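Local structure of nitroreductase (3PXV) at the flavin mononucleotide site. The protein binds flavin mononucleotide as its cofactor and, as a member of the nitroreductase family, probably catalyses flavin-dependent redox reactions. Residues are numbered along the deposited sequence; one frame, centred on the assembly and turned at random. Chains: chain A/B, Nitroreductase.

The flavin mononucleotide site. Residues chain A 13-15, 17, 85, 91, 132-136, 164, 175, 177-178; chain B 40-44, 111-112, 115. With FMN (flavin mononucleotide), chain C.
Both subunits build the pocket of this FMN-dependent nitroreductase-like fold: chain A supplies the polar contacts to the phosphate and the pyrimidine end of the flavin, and the dimethylbenzene ring lies between the two chains. The CB of A:Arg13 leaves the backbone with CG anti to N (chi1 175°), the chain then bends at chi2 and chi3, NE runs past CD of B:Pro40, and CG of that proline lies over the centre of one guanidinium face, 3.7 Å above the plane. The tip meets the phosphate end-on and nearly in plane, NH1 giving a hydrogen bond of 2.9 Å to FMN O2P and NH2 a longer one to FMN O3P. An alanine here would remove both bonds and the surface on which B:Pro40 rests, and would probably loosen the phosphate and this part of the subunit contact.

Further residues hold the phosphate. A:Ser15 OG donates to FMN O2P at 2.6 Å, and its backbone N to O1P, which also forms a salt bridge with NZ of A:Lys175. Besides the bond from A:Arg13, O3P accepts from the backbone N of A:His178. The side chain of A:His178 adds ND1, 2.7 Å from FMN O3P, which lies in the imidazole plane.

At the flavin's other end, FMN O2 accepts from A:Arg17 NE at 3.0 Å and from the A:Tyr91 hydroxyl. A:Arg17 is extended from CG to NE, its guanidinium lying between A:Arg85 NH1 and A:Ile132 CD1; positive charge here would be expected to stabilise a reduced, anionic flavin. Backbone N of A:Tyr136 binds FMN O4 at 2.8 Å, and a water joins N3 to A:Tyr91.

Across the benzene ring of FMN, CB of selenomethionine A:Met133 covers one face, 3.5 Å from the centroid, and B:Gly42 CA the other; B:Gly42 N is tied to B:Asp112 OD1. B:Val111 and B:Ile115 pack against the ring methyls. The site thus anchors the redox cofactor at the subunit interface.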
loop_
_atom_site.group_PDB
_atom_site.type_symbol
_atom_site.label_atom_id
_atom_site.label_comp_id
_atom_site.label_asym_id
_atom_site.label_seq_id
_atom_site.Cartn_x
_atom_site.Cartn_y
_atom_site.Cartn_z
ATOM N N ARG A 13 -7.643 1.484 -12.957
ATOM C CA ARG A 13 -6.721 2.517 -12.484
ATOM C C ARG A 13 -5.429 2.412 -13.330
ATOM O O ARG A 13 -4.960 1.312 -13.614
ATOM C CB ARG A 13 -6.391 2.329 -10.997
ATOM C CG ARG A 13 -5.325 3.305 -10.412
ATOM C CD ARG A 13 -4.380 2.566 -9.464
ATOM N NE ARG A 13 -3.870 1.370 -10.161
ATOM C CZ ARG A 13 -2.886 1.371 -11.059
ATOM N NH1 ARG A 13 -2.257 2.488 -11.373
ATOM N NH2 ARG A 13 -2.520 0.239 -11.644
ATOM N N TYR A 14 -4.877 3.557 -13.729
ATOM C CA TYR A 14 -3.643 3.613 -14.497
ATOM C C TYR A 14 -2.851 4.819 -14.012
ATOM O O TYR A 14 -3.351 5.627 -13.225
ATOM C CB TYR A 14 -3.947 3.755 -15.993
ATOM C CG TYR A 14 -4.592 5.078 -16.328
ATOM C CD1 TYR A 14 -5.971 5.286 -16.140
ATOM C CD2 TYR A 14 -3.824 6.135 -16.819
ATOM C CE1 TYR A 14 -6.563 6.525 -16.447
ATOM C CE2 TYR A 14 -4.402 7.369 -17.134
ATOM C CZ TYR A 14 -5.763 7.559 -16.950
ATOM O OH TYR A 14 -6.286 8.790 -17.225
ATOM N N SER A 15 -1.612 4.918 -14.466
ATOM C CA SER A 15 -0.758 6.019 -14.109
ATOM C C SER A 15 -0.881 7.058 -15.232
ATOM O O SER A 15 -0.404 6.841 -16.331
ATOM C CB SER A 15 0.717 5.555 -13.926
ATOM O OG SER A 15 0.927 4.647 -12.824
ATOM N N ARG A 17 0.099 10.397 -17.101
ATOM C CA ARG A 17 1.321 11.168 -17.276
ATOM C C ARG A 17 1.057 12.370 -18.188
ATOM O O ARG A 17 1.913 12.752 -18.989
ATOM C CB ARG A 17 2.450 10.277 -17.831
ATOM C CG ARG A 17 2.926 9.214 -16.831
ATOM C CD ARG A 17 4.275 8.624 -17.240
ATOM N NE ARG A 17 4.909 7.782 -16.208
ATOM C CZ ARG A 17 4.702 6.476 -16.073
ATOM N NH1 ARG A 17 3.850 5.854 -16.895
ATOM N NH2 ARG A 17 5.327 5.787 -15.107
ATOM N N ARG A 85 9.866 12.123 -21.881
ATOM C CA ARG A 85 8.453 12.157 -21.452
ATOM C C ARG A 85 7.790 13.553 -21.478
ATOM O O ARG A 85 6.623 13.682 -21.092
ATOM C CB ARG A 85 8.247 11.563 -20.036
ATOM C CG ARG A 85 7.473 10.219 -19.972
ATOM C CD ARG A 85 8.252 9.002 -19.453
ATOM N NE ARG A 85 8.395 9.051 -17.993
ATOM C CZ ARG A 85 8.623 7.996 -17.206
ATOM N NH1 ARG A 85 8.710 6.772 -17.709
ATOM N NH2 ARG A 85 8.734 8.163 -15.894
ATOM N N TYR A 91 3.899 16.040 -14.711
ATOM C CA TYR A 91 3.058 15.918 -15.896
ATOM C C TYR A 91 1.905 16.895 -15.964
ATOM O O TYR A 91 0.844 16.567 -16.517
ATOM C CB TYR A 91 2.551 14.493 -15.994
ATOM C CG TYR A 91 3.657 13.496 -15.786
ATOM C CD1 TYR A 91 4.652 13.306 -16.752
ATOM C CD2 TYR A 91 3.744 12.779 -14.618
ATOM C CE1 TYR A 91 5.684 12.392 -16.553
ATOM C CE2 TYR A 91 4.764 11.844 -14.408
ATOM C CZ TYR A 91 5.717 11.646 -15.380
ATOM O OH TYR A 91 6.713 10.732 -15.147
ATOM N N ILE A 132 -1.411 9.510 -10.340
ATOM C CA ILE A 132 -0.187 8.751 -10.506
ATOM C C ILE A 132 0.621 8.792 -9.233
ATOM O O ILE A 132 0.734 9.858 -8.598
ATOM C CB ILE A 132 0.685 9.240 -11.659
ATOM C CG1 ILE A 132 1.879 8.311 -11.833
ATOM C CG2 ILE A 132 1.185 10.667 -11.419
ATOM C CD1 ILE A 132 2.616 8.514 -13.155
HETATM N N MSE A 133 1.114 7.625 -8.814
HETATM C CA MSE A 133 2.030 7.619 -7.719
HETATM C C MSE A 133 3.328 8.317 -8.179
HETATM O O MSE A 133 3.857 8.055 -9.267
HETATM C CB MSE A 133 2.302 6.227 -7.176
HETATM C CG MSE A 133 1.679 5.997 -5.803
HETATM SE SE MSE A 133 -0.122 5.442 -5.807
HETATM C CE MSE A 133 0.412 3.615 -5.828
ATOM N N CYS A 134 3.843 9.213 -7.356
ATOM C CA CYS A 134 5.023 9.936 -7.749
ATOM C C CYS A 134 6.069 9.953 -6.680
ATOM O O CYS A 134 6.032 10.760 -5.760
ATOM C CB CYS A 134 4.646 11.361 -8.134
ATOM S SG CYS A 134 6.018 12.258 -8.783
ATOM N N GLY A 135 7.013 9.049 -6.815
ATOM C CA GLY A 135 8.135 8.976 -5.902
ATOM C C GLY A 135 9.135 10.067 -6.220
ATOM O O GLY A 135 9.902 10.447 -5.355
ATOM N N TYR A 136 9.129 10.586 -7.456
ATOM C CA TYR A 136 10.047 11.667 -7.829
ATOM C C TYR A 136 9.771 13.020 -7.155
ATOM O O TYR A 136 10.595 13.898 -7.216
ATOM C CB TYR A 136 10.171 11.831 -9.338
ATOM C CG TYR A 136 11.040 10.790 -10.030
ATOM C CD1 TYR A 136 12.109 10.151 -9.368
ATOM C CD2 TYR A 136 10.874 10.541 -11.376
ATOM C CE1 TYR A 136 12.926 9.225 -10.032
ATOM C CE2 TYR A 136 11.674 9.647 -12.044
ATOM C CZ TYR A 136 12.697 8.989 -11.375
ATOM O OH TYR A 136 13.478 8.114 -12.086
ATOM N N CYS A 164 5.839 9.218 0.102
ATOM C CA CYS A 164 5.416 9.086 -1.292
ATOM C C CYS A 164 4.423 10.207 -1.600
ATOM O O CYS A 164 4.111 11.032 -0.720
ATOM C CB CYS A 164 4.784 7.720 -1.538
ATOM S SG CYS A 164 4.755 7.249 -3.314
ATOM N N LYS A 175 -3.800 6.472 -20.829
ATOM C CA LYS A 175 -2.908 5.354 -21.218
ATOM C C LYS A 175 -3.322 4.125 -20.466
ATOM O O LYS A 175 -3.792 4.236 -19.340
ATOM C CB LYS A 175 -1.407 5.635 -21.001
ATOM C CG LYS A 175 -0.986 5.988 -19.578
ATOM C CD LYS A 175 0.552 5.966 -19.382
ATOM C CE LYS A 175 1.108 4.516 -19.227
ATOM N NZ LYS A 175 0.632 3.772 -17.975
ATOM N N PRO A 177 -3.435 0.651 -18.250
ATOM C CA PRO A 177 -2.663 0.197 -17.090
ATOM C C PRO A 177 -1.649 -0.909 -17.441
ATOM O O PRO A 177 -1.664 -1.445 -18.557
ATOM C CB PRO A 177 -3.738 -0.357 -16.140
ATOM C CG PRO A 177 -4.943 -0.606 -16.952
ATOM C CD PRO A 177 -4.833 0.158 -18.248
ATOM N N HIS A 178 -0.779 -1.267 -16.499
ATOM C CA HIS A 178 0.119 -2.393 -16.752
ATOM C C HIS A 178 -0.729 -3.663 -16.982
ATOM O O HIS A 178 -1.778 -3.846 -16.358
ATOM C CB HIS A 178 1.105 -2.617 -15.590
ATOM C CG HIS A 178 0.487 -3.218 -14.355
ATOM N ND1 HIS A 178 -0.151 -2.463 -13.402
ATOM C CD2 HIS A 178 0.465 -4.495 -13.897
ATOM C CE1 HIS A 178 -0.553 -3.250 -12.419
ATOM N NE2 HIS A 178 -0.191 -4.489 -12.692
ATOM N N PRO B 40 -0.300 -1.246 -8.700
ATOM C CA PRO B 40 0.847 -0.612 -9.316
ATOM C C PRO B 40 2.098 -0.817 -8.463
ATOM O O PRO B 40 2.001 -1.055 -7.262
ATOM C CB PRO B 40 0.469 0.870 -9.338
ATOM C CG PRO B 40 -0.486 1.033 -8.213
ATOM C CD PRO B 40 -1.230 -0.268 -8.103
ATOM N N SER B 41 3.250 -0.717 -9.103
ATOM C CA SER B 41 4.512 -0.846 -8.420
ATOM C C SER B 41 5.544 0.080 -9.059
ATOM O O SER B 41 5.532 0.270 -10.292
ATOM C CB SER B 41 4.978 -2.299 -8.500
ATOM O OG SER B 41 5.320 -2.642 -9.823
ATOM N N GLY B 42 6.411 0.674 -8.238
ATOM C CA GLY B 42 7.488 1.566 -8.738
ATOM C C GLY B 42 8.281 0.930 -9.873
ATOM O O GLY B 42 8.712 -0.200 -9.738
HETATM N N MSE B 43 8.463 1.652 -10.986
HETATM C CA MSE B 43 9.118 1.137 -12.219
HETATM C C MSE B 43 8.411 -0.126 -12.779
HETATM O O MSE B 43 8.993 -0.823 -13.583
HETATM C CB MSE B 43 10.580 0.746 -11.983
HETATM C CG MSE B 43 11.475 1.752 -11.260
HETATM SE SE MSE B 43 12.209 3.170 -12.350
HETATM C CE MSE B 43 10.578 4.142 -12.822
ATOM N N ASN B 44 7.176 -0.399 -12.367
ATOM C CA ASN B 44 6.466 -1.645 -12.734
ATOM C C ASN B 44 7.311 -2.911 -12.453
ATOM O O ASN B 44 7.154 -3.937 -13.126
ATOM C CB ASN B 44 5.998 -1.664 -14.202
ATOM C CG ASN B 44 5.002 -2.791 -14.471
ATOM O OD1 ASN B 44 4.164 -3.111 -13.612
ATOM N ND2 ASN B 44 5.092 -3.405 -15.635
ATOM N N VAL B 111 6.977 -0.372 -0.011
ATOM C CA VAL B 111 5.869 0.491 -0.450
ATOM C C VAL B 111 4.958 -0.341 -1.406
ATOM O O VAL B 111 3.754 -0.553 -1.136
ATOM C CB VAL B 111 6.415 1.775 -1.130
ATOM C CG1 VAL B 111 5.308 2.537 -1.858
ATOM C CG2 VAL B 111 7.197 2.691 -0.096
ATOM N N ASP B 112 5.559 -0.898 -2.458
ATOM C CA ASP B 112 4.849 -1.741 -3.402
ATOM C C ASP B 112 4.100 -2.849 -2.686
ATOM O O ASP B 112 2.962 -3.186 -3.056
ATOM C CB ASP B 112 5.804 -2.378 -4.425
ATOM C CG ASP B 112 6.449 -1.356 -5.361
ATOM O OD1 ASP B 112 5.949 -0.223 -5.488
ATOM O OD2 ASP B 112 7.463 -1.683 -5.991
ATOM N N ILE B 115 1.013 -1.462 -1.154
ATOM C CA ILE B 115 0.078 -1.144 -2.218
ATOM C C ILE B 115 -0.691 -2.380 -2.608
ATOM O O ILE B 115 -1.893 -2.324 -2.808
ATOM C CB ILE B 115 0.801 -0.608 -3.433
ATOM C CG1 ILE B 115 1.312 0.804 -3.114
ATOM C CG2 ILE B 115 -0.128 -0.622 -4.659
ATOM C CD1 ILE B 115 2.070 1.505 -4.234
HETATM N N1 FMN C . 5.741 7.059 -12.196
HETATM C C2 FMN C . 6.309 8.278 -12.553
HETATM O O2 FMN C . 6.138 8.729 -13.699
HETATM N N3 FMN C . 7.058 8.981 -11.617
HETATM C C4 FMN C . 7.236 8.444 -10.341
HETATM O O4 FMN C . 7.911 9.097 -9.531
HETATM C C4A FMN C . 6.653 7.193 -9.991
HETATM N N5 FMN C . 6.798 6.628 -8.732
HETATM C C5A FMN C . 6.005 5.546 -8.344
HETATM C C6 FMN C . 5.975 5.147 -7.003
HETATM C C7 FMN C . 5.191 4.073 -6.569
HETATM C C7M FMN C . 5.167 3.662 -5.127
HETATM C C8 FMN C . 4.439 3.401 -7.504
HETATM C C8M FMN C . 3.587 2.258 -7.092
HETATM C C9 FMN C . 4.461 3.791 -8.852
HETATM C C9A FMN C . 5.235 4.863 -9.295
HETATM N N10 FMN C . 5.294 5.278 -10.650
HETATM C C10 FMN C . 5.897 6.506 -10.950
HETATM C "C1'" FMN C . 4.392 4.700 -11.691
HETATM C "C2'" FMN C . 4.754 3.286 -12.124
HETATM O "O2'" FMN C . 5.609 3.355 -13.241
HETATM C "C3'" FMN C . 3.478 2.510 -12.522
HETATM O "O3'" FMN C . 2.681 2.175 -11.387
HETATM C "C4'" FMN C . 3.826 1.232 -13.272
HETATM O "O4'" FMN C . 4.484 1.569 -14.480
HETATM C "C5'" FMN C . 2.587 0.360 -13.525
HETATM O "O5'" FMN C . 1.763 1.011 -14.456
HETATM P P FMN C . 0.280 1.373 -14.116
HETATM O O1P FMN C . -0.111 2.311 -15.237
HETATM O O2P FMN C . 0.182 2.178 -12.846
HETATM O O3P FMN C . -0.532 0.090 -14.104
HETATM O O HOH W 1 7.850 11.786 -12.462
#